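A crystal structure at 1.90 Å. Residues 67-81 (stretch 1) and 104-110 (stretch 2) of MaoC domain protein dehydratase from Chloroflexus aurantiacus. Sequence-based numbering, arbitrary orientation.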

ATOM      1  N   LEU A  67     -13.154   6.790   4.765  1.00 24.69           N
ATOM      2  CA  LEU A  67     -12.782   5.378   4.584  1.00 25.85           C
ATOM      3  C   LEU A  67     -14.011   4.481   4.841  1.00 26.41           C
ATOM      4  O   LEU A  67     -14.299   3.574   4.040  1.00 24.75           O
ATOM      5  N   VAL A  68     -14.730   4.749   5.939  1.00 25.30           N
ATOM      6  CA  VAL A  68     -16.022   4.108   6.199  1.00 25.45           C
ATOM      7  C   VAL A  68     -16.979   4.278   5.002  1.00 26.07           C
ATOM      8  O   VAL A  68     -17.586   3.303   4.523  1.00 22.28           O
ATOM      9  N   PHE A  69     -17.115   5.510   4.525  1.00 25.38           N
ATOM     10  CA  PHE A  69     -17.990   5.780   3.383  1.00 23.65           C
ATOM     11  C   PHE A  69     -17.653   4.954   2.128  1.00 27.35           C
ATOM     12  O   PHE A  69     -18.552   4.298   1.566  1.00 26.18           O
ATOM     13  N   HIS A  70     -16.387   4.977   1.693  1.00 23.77           N
ATOM     14  CA  HIS A  70     -15.973   4.248   0.483  1.00 24.10           C
ATOM     15  C   HIS A  70     -16.138   2.750   0.580  1.00 23.93           C
ATOM     16  O   HIS A  70     -16.469   2.084  -0.389  1.00 25.23           O
ATOM     17  N   ILE A  71     -15.928   2.208   1.768  1.00 23.84           N
ATOM     18  CA  ILE A  71     -16.147   0.783   1.983  1.00 25.26           C
ATOM     19  C   ILE A  71     -17.636   0.405   1.890  1.00 26.49           C
ATOM     20  O   ILE A  71     -17.981  -0.550   1.183  1.00 28.14           O
ATOM     21  N   VAL A  72     -18.502   1.155   2.586  1.00 26.63           N
ATOM     22  CA  VAL A  72     -19.961   0.967   2.505  1.00 26.88           C
ATOM     23  C   VAL A  72     -20.428   1.121   1.043  1.00 26.53           C
ATOM     24  O   VAL A  72     -21.133   0.248   0.496  1.00 27.02           O
ATOM     25  N   PHE A  73     -20.003   2.207   0.407  1.00 25.27           N
ATOM     26  CA  PHE A  73     -20.299   2.446  -1.017  1.00 24.32           C
ATOM     27  C   PHE A  73     -19.812   1.308  -1.906  1.00 24.52           C
ATOM     28  O   PHE A  73     -20.573   0.793  -2.739  1.00 25.49           O
ATOM     29  N   GLY A  74     -18.552   0.912  -1.739  1.00 26.15           N
ATOM     30  CA  GLY A  74     -17.972  -0.167  -2.544  1.00 27.85           C
ATOM     31  C   GLY A  74     -18.768  -1.467  -2.532  1.00 24.35           C
ATOM     32  O   GLY A  74     -18.937  -2.092  -3.571  1.00 25.80           O
ATOM     33  N   LYS A  75     -19.252  -1.878  -1.358  1.00 24.15           N
ATOM     34  CA  LYS A  75     -20.085  -3.080  -1.239  1.00 26.81           C
ATOM     35  C   LYS A  75     -21.335  -3.048  -2.117  1.00 25.29           C
ATOM     36  O   LYS A  75     -21.819  -4.105  -2.543  1.00 26.24           O
ATOM     37  N   THR A  76     -21.862  -1.849  -2.360  1.00 23.81           N
ATOM     38  CA  THR A  76     -23.126  -1.698  -3.091  1.00 23.43           C
ATOM     39  C   THR A  76     -22.886  -1.733  -4.591  1.00 25.66           C
ATOM     40  O   THR A  76     -23.815  -1.992  -5.372  1.00 27.81           O
ATOM     41  N   VAL A  77     -21.642  -1.480  -4.991  1.00 23.85           N
ATOM     42  CA  VAL A  77     -21.324  -1.348  -6.432  1.00 25.31           C
ATOM     43  C   VAL A  77     -21.726  -2.563  -7.312  1.00 27.70           C
ATOM     44  O   VAL A  77     -22.367  -2.373  -8.368  1.00 29.16           O
ATOM     45  N   PRO A  78     -21.376  -3.805  -6.893  1.00 27.67           N
ATOM     46  CA  PRO A  78     -21.753  -4.966  -7.725  1.00 24.49           C
ATOM     47  C   PRO A  78     -23.254  -5.018  -8.069  1.00 30.22           C
ATOM     48  O   PRO A  78     -23.604  -5.343  -9.204  1.00 33.61           O
ATOM     49  N   ASP A  79     -24.113  -4.659  -7.114  1.00 30.16           N
ATOM     50  CA  ASP A  79     -25.570  -4.783  -7.272  1.00 29.70           C
ATOM     51  C   ASP A  79     -26.289  -3.521  -7.744  1.00 31.69           C
ATOM     52  O   ASP A  79     -27.386  -3.606  -8.298  1.00 32.59           O
ATOM     53  N   ILE A  80     -25.689  -2.357  -7.513  1.00 33.36           N
ATOM     54  CA  ILE A  80     -26.362  -1.091  -7.805  1.00 31.04           C
ATOM     55  C   ILE A  80     -25.786  -0.387  -9.028  1.00 33.28           C
ATOM     56  O   ILE A  80     -26.541   0.044  -9.895  1.00 32.17           O
ATOM     57  N   SER A  81     -24.462  -0.268  -9.104  1.00 33.79           N
ATOM     58  CA  SER A  81     -23.860   0.625 -10.098  1.00 31.39           C
ATOM     59  C   SER A  81     -22.908  -0.056 -11.071  1.00 31.64           C
ATOM     60  O   SER A  81     -22.265   0.624 -11.873  1.00 33.95           O
ATOM     61  N   THR A 104     -16.425  -4.826  11.862  1.00 24.13           N
ATOM     62  CA  THR A 104     -16.828  -5.398  10.584  1.00 29.63           C
ATOM     63  C   THR A 104     -18.117  -4.773  10.055  1.00 26.68           C
ATOM     64  O   THR A 104     -19.143  -4.755  10.740  1.00 28.79           O
ATOM     65  N   LEU A 105     -18.059  -4.292   8.815  1.00 24.43           N
ATOM     66  CA  LEU A 105     -19.191  -3.611   8.196  1.00 26.87           C
ATOM     67  C   LEU A 105     -19.874  -4.488   7.152  1.00 32.28           C
ATOM     68  O   LEU A 105     -19.216  -5.166   6.350  1.00 30.62           O
ATOM     69  N   SER A 106     -21.200  -4.487   7.188  1.00 36.09           N
ATOM     70  CA  SER A 106     -22.003  -5.048   6.103  1.00 37.37           C
ATOM     71  C   SER A 106     -23.029  -4.017   5.643  1.00 37.21           C
ATOM     72  O   SER A 106     -23.431  -3.133   6.410  1.00 32.12           O
ATOM     73  N   THR A 107     -23.438  -4.136   4.389  1.00 36.43           N
ATOM     74  CA  THR A 107     -24.261  -3.116   3.756  1.00 35.36           C
ATOM     75  C   THR A 107     -25.508  -3.735   3.121  1.00 30.03           C
ATOM     76  O   THR A 107     -25.478  -4.854   2.588  1.00 31.20           O
ATOM     77  N   THR A 108     -26.619  -3.016   3.215  1.00 28.09           N
ATOM     78  CA  THR A 108     -27.830  -3.391   2.496  1.00 28.35           C
ATOM     79  C   THR A 108     -28.328  -2.136   1.830  1.00 31.34           C
ATOM     80  O   THR A 108     -28.097  -1.038   2.342  1.00 32.69           O
ATOM     81  N   SER A 109     -28.988  -2.296   0.686  1.00 27.48           N
ATOM     82  CA  SER A 109     -29.598  -1.180  -0.036  1.00 25.16           C
ATOM     83  C   SER A 109     -31.072  -1.456  -0.319  1.00 28.43           C
ATOM     84  O   SER A 109     -31.455  -2.591  -0.639  1.00 28.67           O
ATOM     85  N   LYS A 110     -31.889  -0.413  -0.206  1.00 27.92           N
ATOM     86  CA  LYS A 110     -33.294  -0.489  -0.564  1.00 32.55           C
ATOM     87  C   LYS A 110     -33.591   0.451  -1.731  1.00 34.07           C
ATOM     88  O   LYS A 110     -33.149   1.588  -1.733  1.00 32.53           O
TER

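The helix of stretch 1 and the strand of stretch 2 meet in a small, purely van der Waals contact, 349 Å² summed over both sides, in which no hydrogen bond crosses between the two elements. Their axes approach to 7.9 Å at an angle of 48°, and the backbones come nearest at Val72 and Thr107, whose CA atoms lie 6.1 Å apart.

The alternation of the strand decides what it offers the helix. Leu105, Thr107 and Ser109 direct their CA-to-CB bonds toward the helix, whereas Ser106, Thr108 and Lys110 point away and make no contact with it. On the helical side, Val68, Val72, Thr76 and Ile80 recur at every fourth residue, and Lys75, next to Thr76, adds a further contact.

Apolar packing dominates at the Leu105 end. With chi1 m and chi2 t, Leu105 brings CD1 to 4.0 Å from Val68 CG1 and 4.1 Å from Val72 CG2. Both valines adopt the t rotamer and set their CA-to-CB bonds sideways to the strand, so that the leucine methyl meets a branch of each.

Thr107, in the m rotamer, occupies the middle of the contact and loses the most surface to it, 78 Å². Its OG1 lies 3.7 Å from both Val72 CA and Val72 CG1, and 3.8 Å from Lys75 CG. Val72 O also lies 3.7 Å from Thr107 OG1, but no hydrogen bond forms, and the buried hydroxyl oxygen has no partner anywhere in the model. The Lys75 side chain starts toward the strand, but its end leads away; its aliphatic portion therefore supplies the contact, while NZ is hydrogen-bonded elsewhere in the structure.

Thr76 spans Thr107 and Ser109 through its methyl group: CG2 is 3.6 Å from Thr107 CG2 and 3.7 Å from Ser109 OG. Its p rotamer places the hydroxyl for a hydrogen bond within the helix, from Thr76 OG1 to Phe73 O at 2.8 Å, and leaves CG2 to face the strand. Ser109, with chi1 m, has its OG satisfied by a partner elsewhere in the structure.

Beyond Thr76 the helix is kinked at Pro78 and Asp79: Pro78 has no amide hydrogen to donate, and Asp79 N makes just a weak hydrogen bond, 3.2 Å to Thr76 O. Past this irregularity Ile80, m at both chi1 and chi2, directs its CA-to-CB bond toward the strand and closes the contact, with its CD1 4.2 Å from Ser109 CB. Asp79 also points its CA-to-CB bond toward the strand, but Asp79 CB is still 6.9 Å from Ser109 CB.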

ATOM      1  CB  LEU A  67     -11.587   4.976   5.464  1.00 25.43           C
ATOM      2  CG  LEU A  67     -11.090   3.516   5.423  1.00 25.86           C
ATOM      3  CD1 LEU A  67     -10.835   3.021   3.990  1.00 24.85           C
ATOM      4  CD2 LEU A  67      -9.836   3.362   6.297  1.00 23.48           C
ATOM      5  CB  VAL A  68     -16.702   4.651   7.476  1.00 22.96           C
ATOM      6  CG1 VAL A  68     -18.129   4.102   7.606  1.00 25.55           C
ATOM      7  CG2 VAL A  68     -15.889   4.292   8.724  1.00 23.49           C
ATOM      8  CB  PHE A  69     -18.057   7.276   3.095  1.00 24.50           C
ATOM      9  CG  PHE A  69     -18.868   7.624   1.886  1.00 28.94           C
ATOM     10  CD1 PHE A  69     -20.251   7.784   1.976  1.00 29.93           C
ATOM     11  CD2 PHE A  69     -18.252   7.782   0.660  1.00 30.02           C
ATOM     12  CE1 PHE A  69     -20.999   8.108   0.857  1.00 30.63           C
ATOM     13  CE2 PHE A  69     -18.999   8.107  -0.467  1.00 36.25           C
ATOM     14  CZ  PHE A  69     -20.376   8.262  -0.366  1.00 32.95           C
ATOM     15  CB  HIS A  70     -14.539   4.591   0.100  1.00 23.36           C
ATOM     16  CG  HIS A  70     -14.318   6.059  -0.152  1.00 22.33           C
ATOM     17  ND1 HIS A  70     -15.205   6.813  -0.838  1.00 29.43           N
ATOM     18  CD2 HIS A  70     -13.282   6.910   0.223  1.00 25.24           C
ATOM     19  CE1 HIS A  70     -14.755   8.082  -0.907  1.00 28.51           C
ATOM     20  NE2 HIS A  70     -13.579   8.141  -0.259  1.00 29.68           N
ATOM     21  CB  ILE A  71     -15.475   0.303   3.285  1.00 26.94           C
ATOM     22  CG1 ILE A  71     -13.944   0.306   3.076  1.00 28.21           C
ATOM     23  CG2 ILE A  71     -15.967  -1.100   3.669  1.00 24.49           C
ATOM     24  CD1 ILE A  71     -13.142   0.099   4.332  1.00 27.09           C
ATOM     25  CB  VAL A  72     -20.709   1.920   3.472  1.00 22.71           C
ATOM     26  CG1 VAL A  72     -22.211   1.946   3.176  1.00 26.85           C
ATOM     27  CG2 VAL A  72     -20.489   1.477   4.927  1.00 21.90           C
ATOM     28  CB  PHE A  73     -19.709   3.792  -1.454  1.00 24.52           C
ATOM     29  CG  PHE A  73     -20.007   4.184  -2.887  1.00 25.10           C
ATOM     30  CD1 PHE A  73     -19.327   3.606  -3.955  1.00 26.15           C
ATOM     31  CD2 PHE A  73     -20.933   5.201  -3.163  1.00 28.84           C
ATOM     32  CE1 PHE A  73     -19.578   4.016  -5.279  1.00 27.59           C
ATOM     33  CE2 PHE A  73     -21.179   5.612  -4.468  1.00 32.04           C
ATOM     34  CZ  PHE A  73     -20.504   5.017  -5.535  1.00 26.97           C
ATOM     35  CB  LYS A  75     -20.562  -3.294   0.202  1.00 29.29           C
ATOM     36  CG  LYS A  75     -19.488  -3.233   1.253  1.00 35.98           C
ATOM     37  CD  LYS A  75     -18.543  -4.377   1.084  1.00 34.68           C
ATOM     38  CE  LYS A  75     -17.108  -3.900   0.966  1.00 29.79           C
ATOM     39  NZ  LYS A  75     -16.459  -5.173   0.587  1.00 32.35           N
ATOM     40  CB  THR A  76     -23.865  -0.370  -2.761  1.00 25.83           C
ATOM     41  OG1 THR A  76     -23.242   0.746  -3.437  1.00 23.22           O
ATOM     42  CG2 THR A  76     -23.921  -0.130  -1.274  1.00 25.46           C
ATOM     43  CB  VAL A  77     -19.862  -0.911  -6.656  1.00 24.23           C
ATOM     44  CG1 VAL A  77     -19.477  -0.984  -8.141  1.00 22.52           C
ATOM     45  CG2 VAL A  77     -19.661   0.508  -6.124  1.00 24.86           C
ATOM     46  CB  PRO A  78     -21.358  -6.168  -6.846  1.00 29.26           C
ATOM     47  CG  PRO A  78     -20.262  -5.643  -5.973  1.00 30.37           C
ATOM     48  CD  PRO A  78     -20.712  -4.240  -5.641  1.00 26.49           C
ATOM     49  CB  ASP A  79     -26.193  -5.239  -5.956  1.00 30.46           C
ATOM     50  CG  ASP A  79     -25.574  -6.519  -5.442  1.00 32.87           C
ATOM     51  OD1 ASP A  79     -25.510  -7.493  -6.212  1.00 32.97           O
ATOM     52  OD2 ASP A  79     -25.139  -6.555  -4.281  1.00 37.33           O
ATOM     53  CB  ILE A  80     -26.339  -0.141  -6.578  1.00 31.29           C
ATOM     54  CG1 ILE A  80     -26.948  -0.826  -5.350  1.00 30.86           C
ATOM     55  CG2 ILE A  80     -27.022   1.200  -6.884  1.00 32.63           C
ATOM     56  CD1 ILE A  80     -28.358  -1.351  -5.533  1.00 32.19           C
ATOM     57  CB  SER A  81     -23.197   1.846  -9.433  1.00 31.82           C
ATOM     58  OG  SER A  81     -22.292   1.459  -8.406  1.00 29.45           O
ATOM     59  CB  THR A 104     -16.983  -6.921  10.706  1.00 28.70           C
ATOM     60  OG1 THR A 104     -15.753  -7.460  11.210  1.00 26.96           O
ATOM     61  CG2 THR A 104     -17.325  -7.569   9.343  1.00 26.40           C
ATOM     62  CB  LEU A 105     -18.752  -2.279   7.562  1.00 28.81           C
ATOM     63  CG  LEU A 105     -17.982  -1.266   8.436  1.00 26.34           C
ATOM     64  CD1 LEU A 105     -17.844   0.065   7.717  1.00 26.46           C
ATOM     65  CD2 LEU A 105     -18.609  -1.060   9.820  1.00 25.29           C
ATOM     66  CB  SER A 106     -22.666  -6.361   6.511  1.00 34.49           C
ATOM     67  OG  SER A 106     -23.056  -6.325   7.859  1.00 45.70           O
ATOM     68  CB  THR A 107     -23.437  -2.299   2.734  1.00 33.79           C
ATOM     69  OG1 THR A 107     -22.263  -1.792   3.381  1.00 38.33           O
ATOM     70  CG2 THR A 107     -24.248  -1.096   2.197  1.00 28.56           C
ATOM     71  CB  THR A 108     -28.924  -3.918   3.434  1.00 30.96           C
ATOM     72  OG1 THR A 108     -29.333  -2.857   4.294  1.00 34.37           O
ATOM     73  CG2 THR A 108     -28.410  -5.073   4.284  1.00 27.74           C
ATOM     74  CB  SER A 109     -28.880  -0.914  -1.367  1.00 23.51           C
ATOM     75  OG  SER A 109     -27.560  -0.460  -1.136  1.00 25.93           O
ATOM     76  CB  LYS A 110     -34.154  -0.104   0.627  1.00 32.96           C
ATOM     77  CG  LYS A 110     -35.642  -0.270   0.382  1.00 32.82           C
ATOM     78  CD  LYS A 110     -36.392   0.138   1.636  1.00 20.71           C
ATOM     79  CE  LYS A 110     -37.572  -0.743   1.838  1.00 27.29           C
ATOM     80  NZ  LYS A 110     -38.853  -0.016   1.612  1.00 54.84           N
TER